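Local coordinates for protein MFP2b (Ascaris suum, PDB 2BJR) that enhances the polymerization of major sperm protein (MSP) in the amoeboid motility of nematode sperm and binds a zinc ion, at residues H86-W92 / L167-P172. Residue numbers count along the deposited sequence, not the author numbering.
With ZN (zinc ion), chain C.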
loop_
_atom_site.group_PDB
_atom_site.type_symbol
_atom_site.label_atom_id
_atom_site.label_comp_id
_atom_site.label_asym_id
_atom_site.label_seq_id
_atom_site.Cartn_x
_atom_site.Cartn_y
_atom_site.Cartn_z
ATOM N N HIS A 86 1.877 2.019 -20.175
ATOM C CA HIS A 86 2.605 2.912 -21.064
ATOM C C HIS A 86 2.151 2.849 -22.541
ATOM O O HIS A 86 2.380 3.783 -23.278
ATOM C CB HIS A 86 4.096 2.668 -20.970
ATOM C CG HIS A 86 4.506 1.307 -21.427
ATOM N ND1 HIS A 86 4.969 1.068 -22.704
ATOM C CD2 HIS A 86 4.499 0.107 -20.795
ATOM C CE1 HIS A 86 5.266 -0.215 -22.823
ATOM N NE2 HIS A 86 4.959 -0.823 -21.692
ATOM N N LEU A 87 1.511 1.763 -22.960
ATOM C CA LEU A 87 0.985 1.692 -24.328
ATOM C C LEU A 87 -0.126 2.705 -24.585
ATOM O O LEU A 87 -0.141 3.326 -25.641
ATOM C CB LEU A 87 0.433 0.303 -24.627
ATOM C CG LEU A 87 1.425 -0.854 -24.530
ATOM C CD1 LEU A 87 0.717 -2.159 -24.956
ATOM C CD2 LEU A 87 2.678 -0.572 -25.340
ATOM N N SER A 88 -1.057 2.840 -23.639
ATOM C CA SER A 88 -2.167 3.801 -23.757
ATOM C C SER A 88 -1.825 5.193 -23.225
ATOM O O SER A 88 -2.437 6.181 -23.660
ATOM C CB SER A 88 -3.438 3.284 -23.058
ATOM O OG SER A 88 -3.276 3.065 -21.660
ATOM N N LEU A 89 -0.843 5.292 -22.325
ATOM C CA LEU A 89 -0.508 6.571 -21.682
ATOM C C LEU A 89 0.715 7.288 -22.254
ATOM O O LEU A 89 0.806 8.522 -22.223
ATOM C CB LEU A 89 -0.322 6.347 -20.174
ATOM C CG LEU A 89 -1.551 5.803 -19.464
ATOM C CD1 LEU A 89 -1.166 5.424 -18.034
ATOM C CD2 LEU A 89 -2.694 6.802 -19.467
ATOM N N GLY A 90 1.675 6.542 -22.759
ATOM C CA GLY A 90 2.907 7.151 -23.245
ATOM C C GLY A 90 3.971 7.402 -22.192
ATOM O O GLY A 90 5.040 7.928 -22.490
ATOM N N TYR A 91 3.698 6.987 -20.950
ATOM C CA TYR A 91 4.661 7.182 -19.864
ATOM C C TYR A 91 4.445 6.150 -18.774
ATOM O O TYR A 91 3.389 5.508 -18.677
ATOM C CB TYR A 91 4.537 8.610 -19.239
ATOM C CG TYR A 91 3.237 8.869 -18.561
ATOM C CD1 TYR A 91 3.080 8.694 -17.179
ATOM C CD2 TYR A 91 2.145 9.318 -19.268
ATOM C CE1 TYR A 91 1.854 8.910 -16.566
ATOM C CE2 TYR A 91 0.924 9.555 -18.642
ATOM C CZ TYR A 91 0.782 9.342 -17.297
ATOM O OH TYR A 91 -0.437 9.541 -16.709
ATOM N N TRP A 92 5.467 6.000 -17.960
ATOM C CA TRP A 92 5.354 5.306 -16.659
ATOM C C TRP A 92 6.188 6.086 -15.650
ATOM O O TRP A 92 7.074 6.865 -16.011
ATOM C CB TRP A 92 5.851 3.841 -16.723
ATOM C CG TRP A 92 7.248 3.631 -17.303
ATOM C CD1 TRP A 92 7.595 3.599 -18.641
ATOM C CD2 TRP A 92 8.451 3.334 -16.590
ATOM N NE1 TRP A 92 8.934 3.358 -18.780
ATOM C CE2 TRP A 92 9.488 3.179 -17.546
ATOM C CE3 TRP A 92 8.772 3.205 -15.243
ATOM C CZ2 TRP A 92 10.808 2.913 -17.188
ATOM C CZ3 TRP A 92 10.084 2.910 -14.893
ATOM C CH2 TRP A 92 11.084 2.780 -15.862
ATOM N N LEU A 167 9.365 8.236 -20.794
ATOM C CA LEU A 167 8.641 8.361 -22.046
ATOM C C LEU A 167 8.989 7.257 -23.056
ATOM O O LEU A 167 8.320 7.144 -24.088
ATOM C CB LEU A 167 8.901 9.746 -22.648
ATOM C CG LEU A 167 8.451 10.903 -21.738
ATOM C CD1 LEU A 167 8.570 12.264 -22.446
ATOM C CD2 LEU A 167 7.034 10.665 -21.268
ATOM N N LYS A 168 9.977 6.424 -22.734
ATOM C CA LYS A 168 10.334 5.280 -23.599
ATOM C C LYS A 168 10.255 3.929 -22.871
ATOM O O LYS A 168 10.632 3.793 -21.696
ATOM C CB LYS A 168 11.709 5.471 -24.271
ATOM C CG LYS A 168 12.879 5.816 -23.340
ATOM C CD LYS A 168 13.965 6.689 -24.014
ATOM C CE LYS A 168 14.816 7.452 -22.943
ATOM N NZ LYS A 168 16.321 7.461 -23.200
ATOM N N GLY A 169 9.693 2.950 -23.573
ATOM C CA GLY A 169 9.546 1.615 -23.049
ATOM C C GLY A 169 8.521 1.532 -21.936
ATOM O O GLY A 169 7.611 2.363 -21.788
ATOM N N GLY A 170 8.690 0.486 -21.147
ATOM C CA GLY A 170 7.813 0.175 -20.045
ATOM C C GLY A 170 8.618 0.014 -18.792
ATOM O O GLY A 170 9.865 0.037 -18.804
ATOM N N PRO A 171 7.911 -0.127 -17.682
ATOM C CA PRO A 171 8.584 -0.325 -16.401
ATOM C C PRO A 171 9.201 -1.743 -16.360
ATOM O O PRO A 171 8.829 -2.553 -17.184
ATOM C CB PRO A 171 7.460 -0.144 -15.379
ATOM C CG PRO A 171 6.211 -0.542 -16.103
ATOM C CD PRO A 171 6.446 -0.133 -17.546
ATOM N N PRO A 172 10.123 -1.993 -15.436
ATOM C CA PRO A 172 10.959 -3.215 -15.436
ATOM C C PRO A 172 10.235 -4.579 -15.460
ATOM O O PRO A 172 10.830 -5.563 -15.952
ATOM C CB PRO A 172 11.796 -3.087 -14.146
ATOM C CG PRO A 172 11.649 -1.668 -13.678
ATOM C CD PRO A 172 10.438 -1.079 -14.318
HETATM ZN ZN ZN C . 4.994 -2.853 -21.460
HETATM O O HOH W 1 5.896 8.535 -24.960
#
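The face of W92 rests on P171, an instance of the general principle that aromatic rings pack against the C-H groups of proline: P171 CA sits 3.6 Å from the centroid of the six-membered ring, almost on its normal, a CH-pi contact, and P171 CB is 3.6 Å from W92 CE3. G170 makes the second such contact; lacking a side chain, it brings its CA to 3.5 Å from the centroid of the H86 imidazole, over the ring face, where a CB would collide with H86 NE2. At the other end, L167 CD2 reaches Y91 CB at 3.8 Å. Polar links are few and peripheral. W92 NE1 donates a weak hydrogen bond to K168 O (3.4 Å), and one water donates to both G90 O (2.7 Å) and L167 O (2.9 Å). H86 NE2 binds the zinc ion at 2.0 Å, and C174, C176 and C179, which follow 167-172 in the chain, complete a zinc site of three cysteines and one histidine.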